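Local coordinates for protein F2 like fibronectin-binding protein (PDB 5A0N) that probably acts as a surface adhesin that attaches covalently to a host target through an internal thioester in its N-terminal domain, at residues Thr121-Arg126 against Lys173-Met178; Ile143-Trp148 against Met154-Asp159; Trp148-Gly153 against Asp182-Thr187. All coordinates share one frame; numbering follows the deposited sequence.

From the N terminus, the chain first supplies 121-126, at the start of helix 123-128, and then enters the long helix 132-152, which carries both 143-148 and 148-153. The loop 154-159 turns back on that helix and forms interaction 2, which closes a short loop nested within the wider one closed by interaction 1 when 173-178 arrives on helix 170-182. Interaction 3 closes last, as 182-187 leaves that helix, and it crosses both of the others. Trp148 belongs to interactions 2 and 3, whereas Asp182 of interaction 3 reaches Thr121 and Arg126 of interaction 1. Together the contacts join helices 123-128, 132-152 and 170-182 with the loops that follow the latter two.

Interaction 1 of 3, residues Thr121-Arg126 against Lys173-Met178; sequences TDIVKR and KKALEM
Met178 reaches from helix 170-182 across the face of the Arg126 guanidinium, its sulfur SD standing 3.7 Å above the plane of the group and over its centre. The two chains run antiparallel and overlap along their length: Met178 CG passes NH1 of Arg126, while the methyl CE continues to the root of the arginine and touches Arg126 CB at 3.7 Å. Met178 is extended beyond CG, which gives it the length for this overlap, whereas the Arg126 chain bends at chi3 (-75°) and folds its guanidinium back toward the start of its own helix. There Arg126 NE donates a fairly straight bond (163°) to Asp122 O at 3.1 Å, and Arg126 NH2 makes a more bent one to Thr121 O at 2.9 Å. Ile123 also runs counter to Met178, with Ile123 CG1 3.9 Å from Met178 CB. The other branch, Ile123 CG2, packs on Ala175 CB at 3.9 Å, and the small alanine lies where the two helices come near, the CA atoms of Ile123 and Ala175 being 6.2 Å apart. Asp182, further along helix 170-182, forms a salt bridge with Arg126 NH2. The chemistry is thus shared out: backbone and carboxylate oxygens take NE and NH2 of the arginine, the thioether lies over a face, and the nearby carboxylate probably offsets the charge.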
# COMPACT_ATOMS: atom_id res chain seq x y z
N THR A 121 -4.50 17.45 -0.60
CA THR A 121 -5.50 18.21 0.19
C THR A 121 -5.07 18.41 1.64
O THR A 121 -5.86 18.83 2.47
CB THR A 121 -6.90 17.57 0.11
OG1 THR A 121 -6.88 16.28 0.74
CG2 THR A 121 -7.36 17.44 -1.36
N ASP A 122 -3.80 18.13 1.96
CA ASP A 122 -3.25 18.44 3.28
C ASP A 122 -4.05 17.78 4.41
O ASP A 122 -4.38 18.39 5.43
CB ASP A 122 -3.13 19.96 3.49
CG ASP A 122 -1.83 20.50 2.98
OD1 ASP A 122 -0.79 19.86 3.24
OD2 ASP A 122 -1.86 21.56 2.34
N ILE A 123 -4.29 16.49 4.25
CA ILE A 123 -4.92 15.70 5.29
C ILE A 123 -4.00 15.57 6.49
O ILE A 123 -4.45 15.63 7.64
CB ILE A 123 -5.34 14.33 4.75
CG1 ILE A 123 -6.41 14.54 3.67
CG2 ILE A 123 -5.82 13.41 5.86
CD1 ILE A 123 -6.78 13.31 2.91
N VAL A 124 -2.71 15.30 6.24
CA VAL A 124 -1.81 15.08 7.37
C VAL A 124 -1.70 16.30 8.29
O VAL A 124 -1.79 16.16 9.51
CB VAL A 124 -0.44 14.60 6.89
CG1 VAL A 124 0.58 14.58 8.04
CG2 VAL A 124 -0.56 13.21 6.28
N LYS A 125 -1.55 17.50 7.72
CA LYS A 125 -1.52 18.69 8.56
C LYS A 125 -2.77 18.82 9.41
O LYS A 125 -2.72 19.19 10.57
CB LYS A 125 -1.44 19.97 7.71
CG LYS A 125 -0.09 20.35 7.16
CD LYS A 125 -0.15 21.74 6.56
N ARG A 126 -3.92 18.53 8.82
CA ARG A 126 -5.18 18.68 9.57
C ARG A 126 -5.37 17.61 10.64
O ARG A 126 -5.97 17.88 11.66
CB ARG A 126 -6.37 18.67 8.58
CG ARG A 126 -6.39 19.92 7.71
CD ARG A 126 -7.58 19.92 6.81
NE ARG A 126 -7.43 19.00 5.69
CZ ARG A 126 -8.42 18.42 5.02
NH1 ARG A 126 -9.69 18.55 5.38
NH2 ARG A 126 -8.09 17.70 3.98
N LYS A 173 -8.99 8.33 12.70
CA LYS A 173 -10.41 8.44 12.43
C LYS A 173 -10.72 9.75 11.68
O LYS A 173 -11.48 9.77 10.71
CB LYS A 173 -11.22 8.32 13.71
CG LYS A 173 -11.12 6.94 14.33
CD LYS A 173 -11.82 6.88 15.67
CE LYS A 173 -11.65 5.53 16.35
NZ LYS A 173 -12.21 5.55 17.71
N LYS A 174 -10.10 10.85 12.11
CA LYS A 174 -10.27 12.14 11.43
C LYS A 174 -9.73 12.05 10.01
O LYS A 174 -10.37 12.50 9.06
CB LYS A 174 -9.58 13.26 12.19
CG LYS A 174 -10.13 13.48 13.59
CD LYS A 174 -9.40 14.61 14.32
CE LYS A 174 -10.06 14.85 15.67
NZ LYS A 174 -9.23 15.68 16.57
N ALA A 175 -8.54 11.47 9.84
CA ALA A 175 -7.95 11.35 8.52
C ALA A 175 -8.84 10.54 7.59
O ALA A 175 -8.93 10.87 6.40
CB ALA A 175 -6.58 10.70 8.61
N LEU A 176 -9.45 9.48 8.08
CA LEU A 176 -10.33 8.66 7.23
C LEU A 176 -11.51 9.48 6.70
O LEU A 176 -11.90 9.32 5.55
CB LEU A 176 -10.80 7.44 8.01
CG LEU A 176 -11.62 6.41 7.23
CD1 LEU A 176 -10.91 5.94 5.99
CD2 LEU A 176 -12.01 5.29 8.19
N GLU A 177 -12.06 10.35 7.54
CA GLU A 177 -13.16 11.20 7.11
C GLU A 177 -12.70 12.19 6.05
O GLU A 177 -13.44 12.52 5.12
CB GLU A 177 -13.79 11.90 8.30
CG GLU A 177 -14.42 10.90 9.23
CD GLU A 177 -14.84 11.43 10.57
OE1 GLU A 177 -14.98 12.61 10.71
OE2 GLU A 177 -15.02 10.62 11.49
N MET A 178 -11.49 12.71 6.22
CA MET A 178 -10.94 13.61 5.20
C MET A 178 -10.65 12.89 3.89
O MET A 178 -10.97 13.41 2.82
CB MET A 178 -9.70 14.32 5.72
CG MET A 178 -9.98 15.20 6.93
SD MET A 178 -8.42 15.75 7.70
CE MET A 178 -8.88 16.12 9.34

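Interaction 2 of 3, residues Ile143-Trp148 against Met154-Asp159; sequences IQYEIW and MRVSSD
Met154 and Trp148 meet first through their backbones, where Met154 N donates to Trp148 O at 3.1 Å, and the methionine side chain then climbs the helix that the chain has just left. Its CB rests 4.0 Å from Trp148 CB, and the two side chains travel together from there. With CG anti to the backbone N (chi1 -175°) and the next torsion also extended, the chain brings its sulfur against two neighbouring rings, Tyr145 and Trp148. Met154 SD sits at the edge of the Tyr145 ring, close to its plane, 3.8 Å from Tyr145 CD1, and approaches the Trp148 indole obliquely, 4.0 Å from Trp148 CE3. The turn about CG-SD (chi3 -105°) swings the methyl CE aside. The methionine side chain also touches Ile164, and a MES molecule, probably from the crystallisation liquor, lies about 3 Å from it. Val156 CG2 reaches the same ring corner, 4.0 Å from Tyr145 CD1. Trp148 CZ3 stands over one Tyr145 face, offset toward the rim, in an edge-to-face (T-shaped) pair. Beside this patch, water 1 accepts from Val156 N at 2.9 Å and links Met154 O on the loop with Glu146 OE1 on the helix; Glu146 OE2 pairs with Arg149 and Arg180. This double Met-aromatic contact ties the loop 154-159 back onto helix 132-152 of the adhesin helical insertion domain, with helix 162-165 beside it.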
# COMPACT_ATOMS: atom_id res chain seq x y z
N ILE A 143 -4.90 4.85 4.73
CA ILE A 143 -4.92 4.75 3.27
C ILE A 143 -5.04 3.28 2.84
O ILE A 143 -5.82 2.95 1.93
CB ILE A 143 -3.68 5.42 2.64
CG1 ILE A 143 -3.73 6.94 2.83
CG2 ILE A 143 -3.53 5.02 1.19
CD1 ILE A 143 -4.71 7.68 1.92
N GLN A 144 -4.31 2.39 3.50
CA GLN A 144 -4.36 0.98 3.16
C GLN A 144 -5.77 0.41 3.34
O GLN A 144 -6.23 -0.36 2.51
CB GLN A 144 -3.35 0.21 3.98
CG GLN A 144 -3.38 -1.30 3.77
CD GLN A 144 -2.92 -1.71 2.41
OE1 GLN A 144 -1.72 -1.97 2.20
NE2 GLN A 144 -3.86 -1.85 1.48
N TYR A 145 -6.41 0.71 4.46
CA TYR A 145 -7.77 0.23 4.68
C TYR A 145 -8.72 0.78 3.62
O TYR A 145 -9.61 0.04 3.16
CB TYR A 145 -8.29 0.47 6.10
CG TYR A 145 -7.74 -0.56 7.06
CD1 TYR A 145 -8.25 -1.86 7.04
CD2 TYR A 145 -6.70 -0.27 7.93
CE1 TYR A 145 -7.71 -2.85 7.87
CE2 TYR A 145 -6.16 -1.26 8.76
CZ TYR A 145 -6.66 -2.54 8.71
OH TYR A 145 -6.14 -3.54 9.48
N GLU A 146 -8.54 2.03 3.20
CA GLU A 146 -9.42 2.55 2.17
C GLU A 146 -9.13 1.95 0.80
O GLU A 146 -10.07 1.73 0.03
CB GLU A 146 -9.43 4.07 2.16
CG GLU A 146 -10.72 4.67 1.56
CD GLU A 146 -11.98 4.47 2.38
OE1 GLU A 146 -11.97 3.67 3.35
OE2 GLU A 146 -13.00 5.13 2.07
N ILE A 147 -7.88 1.59 0.52
CA ILE A 147 -7.60 0.83 -0.68
C ILE A 147 -8.38 -0.48 -0.67
O ILE A 147 -8.99 -0.86 -1.68
CB ILE A 147 -6.08 0.64 -0.89
CG1 ILE A 147 -5.50 1.99 -1.31
CG2 ILE A 147 -5.75 -0.49 -1.85
CD1 ILE A 147 -3.98 2.04 -1.35
N TRP A 148 -8.38 -1.17 0.48
CA TRP A 148 -9.08 -2.44 0.63
C TRP A 148 -10.61 -2.29 0.58
O TRP A 148 -11.30 -3.25 0.24
CB TRP A 148 -8.68 -3.13 1.94
CG TRP A 148 -7.32 -3.70 1.93
CD1 TRP A 148 -6.64 -4.18 0.87
CD2 TRP A 148 -6.48 -3.92 3.08
NE1 TRP A 148 -5.43 -4.72 1.28
CE2 TRP A 148 -5.30 -4.53 2.64
CE3 TRP A 148 -6.61 -3.62 4.44
CZ2 TRP A 148 -4.26 -4.89 3.52
CZ3 TRP A 148 -5.58 -3.91 5.28
CH2 TRP A 148 -4.42 -4.55 4.83
N MET A 154 -13.74 -3.96 1.98
CA MET A 154 -13.46 -3.76 3.39
C MET A 154 -13.64 -2.31 3.79
O MET A 154 -12.68 -1.55 3.93
CB MET A 154 -12.07 -4.28 3.74
CG MET A 154 -11.79 -4.19 5.23
SD MET A 154 -10.22 -4.85 5.69
CE MET A 154 -10.82 -6.35 6.41
N ARG A 155 -14.89 -1.92 3.98
CA ARG A 155 -15.24 -0.59 4.43
C ARG A 155 -15.21 -0.57 5.95
O ARG A 155 -15.86 -1.39 6.62
CB ARG A 155 -16.64 -0.21 3.92
CG ARG A 155 -17.04 1.20 4.29
CD ARG A 155 -18.35 1.58 3.63
NE ARG A 155 -19.49 0.73 3.98
CZ ARG A 155 -20.23 0.86 5.09
NH1 ARG A 155 -19.92 1.76 6.03
NH2 ARG A 155 -21.27 0.06 5.28
N VAL A 156 -14.39 0.33 6.50
CA VAL A 156 -14.24 0.46 7.93
C VAL A 156 -14.92 1.73 8.42
O VAL A 156 -14.69 2.81 7.87
CB VAL A 156 -12.73 0.45 8.31
CG1 VAL A 156 -12.58 0.55 9.80
CG2 VAL A 156 -12.05 -0.78 7.80
N SER A 157 -15.75 1.58 9.46
CA SER A 157 -16.45 2.70 10.07
C SER A 157 -16.87 2.36 11.48
O SER A 157 -16.61 1.26 11.94
CB SER A 157 -17.70 3.05 9.26
OG SER A 157 -18.73 2.11 9.56
N SER A 158 -17.56 3.28 12.16
CA SER A 158 -17.97 3.00 13.54
C SER A 158 -19.02 1.89 13.64
O SER A 158 -19.23 1.39 14.73
CB SER A 158 -18.45 4.26 14.26
OG SER A 158 -19.61 4.71 13.65
N ASP A 159 -19.64 1.47 12.52
CA ASP A 159 -20.58 0.34 12.55
C ASP A 159 -20.27 -0.79 11.58
O ASP A 159 -21.06 -1.73 11.49
CB ASP A 159 -22.05 0.79 12.42
CG ASP A 159 -22.40 1.30 11.07
OD1 ASP A 159 -21.55 1.24 10.17
OD2 ASP A 159 -23.55 1.77 10.91
O HOH W 1 -12.19 1.23 4.77

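Interaction 3 of 3, residues Trp148-Gly153 against Asp182-Thr187; sequences WRYTDG and DLYNFT
Tyr150 OH holds water 2 at 2.7 Å and has Leu183 CD2 packed against it at 3.8 Å. The contact is small and joins the last turn of helix 132-152 to the type I beta turn Asp182-Asn185, by which the chain leaves helix 170-182. That turn is closed by Asn185 N, which donates to Asp182 O at 2.9 Å. Leu183 occupies its second position, and a chi1 of -179°, which turns CG directly away from its own backbone N, sends the branch toward the tyrosine. Each of the two side chains reaches out from its own segment to meet the other, and the methyl CD2 meets the Tyr150 ring obliquely. Water 2 also lies in the plane of the Tyr184 ring, 2.8 Å from Tyr184 OH, but two conformers of Tyr184 were deposited and the bridge is described for one, so this part is doubtful. In that conformer Leu183 CG lies over the centre of the Tyr184 ring. On the helix side Arg149 packs along its neighbour: its CG sits 4.1 Å above the centre of the Tyr150 ring, and its extended chain carries the guanidinium on until Tyr150 OH stands over one face, offset toward the rim. Arg149 NH1 is paired with Glu146. Helix 105-118 backs both halves, with Thr108 against Tyr150 and Leu112 against Leu183, while its Arg111 donates to the carbonyls of Leu183 and Phe186. The apolar contact proper between the two segments is that of Tyr150 CE2 with the methyl CD2 of Leu183, 4.2 Å apart.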
# COMPACT_ATOMS: atom_id res chain seq x y z
N TRP A 148 -8.38 -1.17 0.48
CA TRP A 148 -9.08 -2.44 0.63
C TRP A 148 -10.61 -2.29 0.58
O TRP A 148 -11.30 -3.25 0.24
CB TRP A 148 -8.68 -3.13 1.94
CG TRP A 148 -7.32 -3.70 1.93
CD1 TRP A 148 -6.64 -4.18 0.87
CD2 TRP A 148 -6.48 -3.92 3.08
NE1 TRP A 148 -5.43 -4.72 1.28
CE2 TRP A 148 -5.30 -4.53 2.64
CE3 TRP A 148 -6.61 -3.62 4.44
CZ2 TRP A 148 -4.26 -4.89 3.52
CZ3 TRP A 148 -5.58 -3.91 5.28
CH2 TRP A 148 -4.42 -4.55 4.83
N ARG A 149 -11.14 -1.11 0.87
CA ARG A 149 -12.57 -0.87 0.64
C ARG A 149 -12.90 -1.17 -0.81
O ARG A 149 -13.93 -1.78 -1.10
CB ARG A 149 -12.91 0.58 0.97
CG ARG A 149 -14.35 0.95 0.64
CD ARG A 149 -14.66 2.38 1.02
NE ARG A 149 -16.01 2.75 0.65
CZ ARG A 149 -16.49 3.98 0.77
NH1 ARG A 149 -15.79 4.92 1.34
NH2 ARG A 149 -17.73 4.25 0.37
N TYR A 150 -12.01 -0.76 -1.70
CA TYR A 150 -12.21 -0.92 -3.14
C TYR A 150 -11.67 -2.19 -3.75
O TYR A 150 -12.24 -2.66 -4.73
CB TYR A 150 -11.71 0.35 -3.85
CG TYR A 150 -12.40 1.59 -3.33
CD1 TYR A 150 -13.74 1.79 -3.58
CD2 TYR A 150 -11.73 2.55 -2.58
CE1 TYR A 150 -14.39 2.90 -3.10
CE2 TYR A 150 -12.36 3.67 -2.09
CZ TYR A 150 -13.70 3.85 -2.34
OH TYR A 150 -14.38 4.96 -1.86
N THR A 151 -10.60 -2.79 -3.20
CA THR A 151 -10.12 -4.05 -3.73
C THR A 151 -10.95 -5.23 -3.22
O THR A 151 -11.06 -6.23 -3.92
CB THR A 151 -8.64 -4.31 -3.43
OG1 THR A 151 -8.45 -4.32 -2.02
CG2 THR A 151 -7.75 -3.25 -4.05
N ASP A 152 -11.48 -5.10 -2.01
CA ASP A 152 -12.02 -6.24 -1.28
C ASP A 152 -13.35 -5.98 -0.55
O ASP A 152 -13.86 -6.85 0.16
CB ASP A 152 -10.98 -6.79 -0.27
CG ASP A 152 -9.83 -7.46 -0.96
OD1 ASP A 152 -10.04 -8.60 -1.42
OD2 ASP A 152 -8.75 -6.86 -1.07
N GLY A 153 -13.90 -4.78 -0.68
CA GLY A 153 -15.13 -4.44 0.01
C GLY A 153 -14.97 -4.20 1.51
O GLY A 153 -15.95 -4.20 2.23
N ASP A 182 -12.33 13.90 0.35
CA ASP A 182 -11.41 14.52 -0.59
C ASP A 182 -11.01 13.67 -1.78
O ASP A 182 -10.38 14.17 -2.71
CB ASP A 182 -10.11 14.94 0.11
CG ASP A 182 -10.29 16.02 1.16
OD1 ASP A 182 -11.43 16.53 1.31
OD2 ASP A 182 -9.28 16.32 1.85
N LEU A 183 -11.39 12.40 -1.76
CA LEU A 183 -10.88 11.41 -2.73
C LEU A 183 -10.92 11.85 -4.20
O LEU A 183 -9.97 11.62 -4.94
CB LEU A 183 -11.69 10.11 -2.61
CG LEU A 183 -11.33 8.94 -3.51
CD1 LEU A 183 -9.87 8.56 -3.37
CD2 LEU A 183 -12.18 7.74 -3.23
N TYR A 184 -12.03 12.47 -4.59
CA TYR A 184 -12.26 12.81 -5.99
C TYR A 184 -12.00 14.29 -6.26
O TYR A 184 -12.14 14.76 -7.38
CB TYR A 184 -13.69 12.41 -6.35
CG TYR A 184 -13.97 10.94 -6.14
CD1 TYR A 184 -13.30 9.98 -6.88
CD2 TYR A 184 -14.90 10.50 -5.20
CE1 TYR A 184 -13.54 8.62 -6.72
CE2 TYR A 184 -15.14 9.13 -5.02
CZ TYR A 184 -14.46 8.20 -5.79
OH TYR A 184 -14.68 6.84 -5.65
N ASN A 185 -11.55 15.05 -5.25
CA ASN A 185 -11.47 16.51 -5.35
C ASN A 185 -10.03 17.01 -5.66
O ASN A 185 -9.53 17.93 -5.01
CB ASN A 185 -12.06 17.17 -4.08
CG ASN A 185 -13.59 17.05 -4.01
OD1 ASN A 185 -14.24 16.95 -5.03
ND2 ASN A 185 -14.14 17.09 -2.80
N PHE A 186 -9.39 16.39 -6.65
CA PHE A 186 -8.09 16.80 -7.17
C PHE A 186 -7.84 16.02 -8.46
O PHE A 186 -8.45 14.97 -8.71
CB PHE A 186 -6.95 16.59 -6.15
CG PHE A 186 -6.80 15.17 -5.70
CD1 PHE A 186 -5.97 14.28 -6.40
CD2 PHE A 186 -7.48 14.71 -4.58
CE1 PHE A 186 -5.86 12.96 -5.97
CE2 PHE A 186 -7.35 13.40 -4.16
CZ PHE A 186 -6.56 12.53 -4.86
N THR A 187 -6.90 16.51 -9.26
CA THR A 187 -6.48 15.81 -10.45
C THR A 187 -5.17 15.09 -10.15
O THR A 187 -4.27 15.65 -9.53
CB THR A 187 -6.28 16.80 -11.59
OG1 THR A 187 -7.55 17.37 -11.90
CG2 THR A 187 -5.70 16.15 -12.84
O HOH W 2 -16.29 5.87 -3.58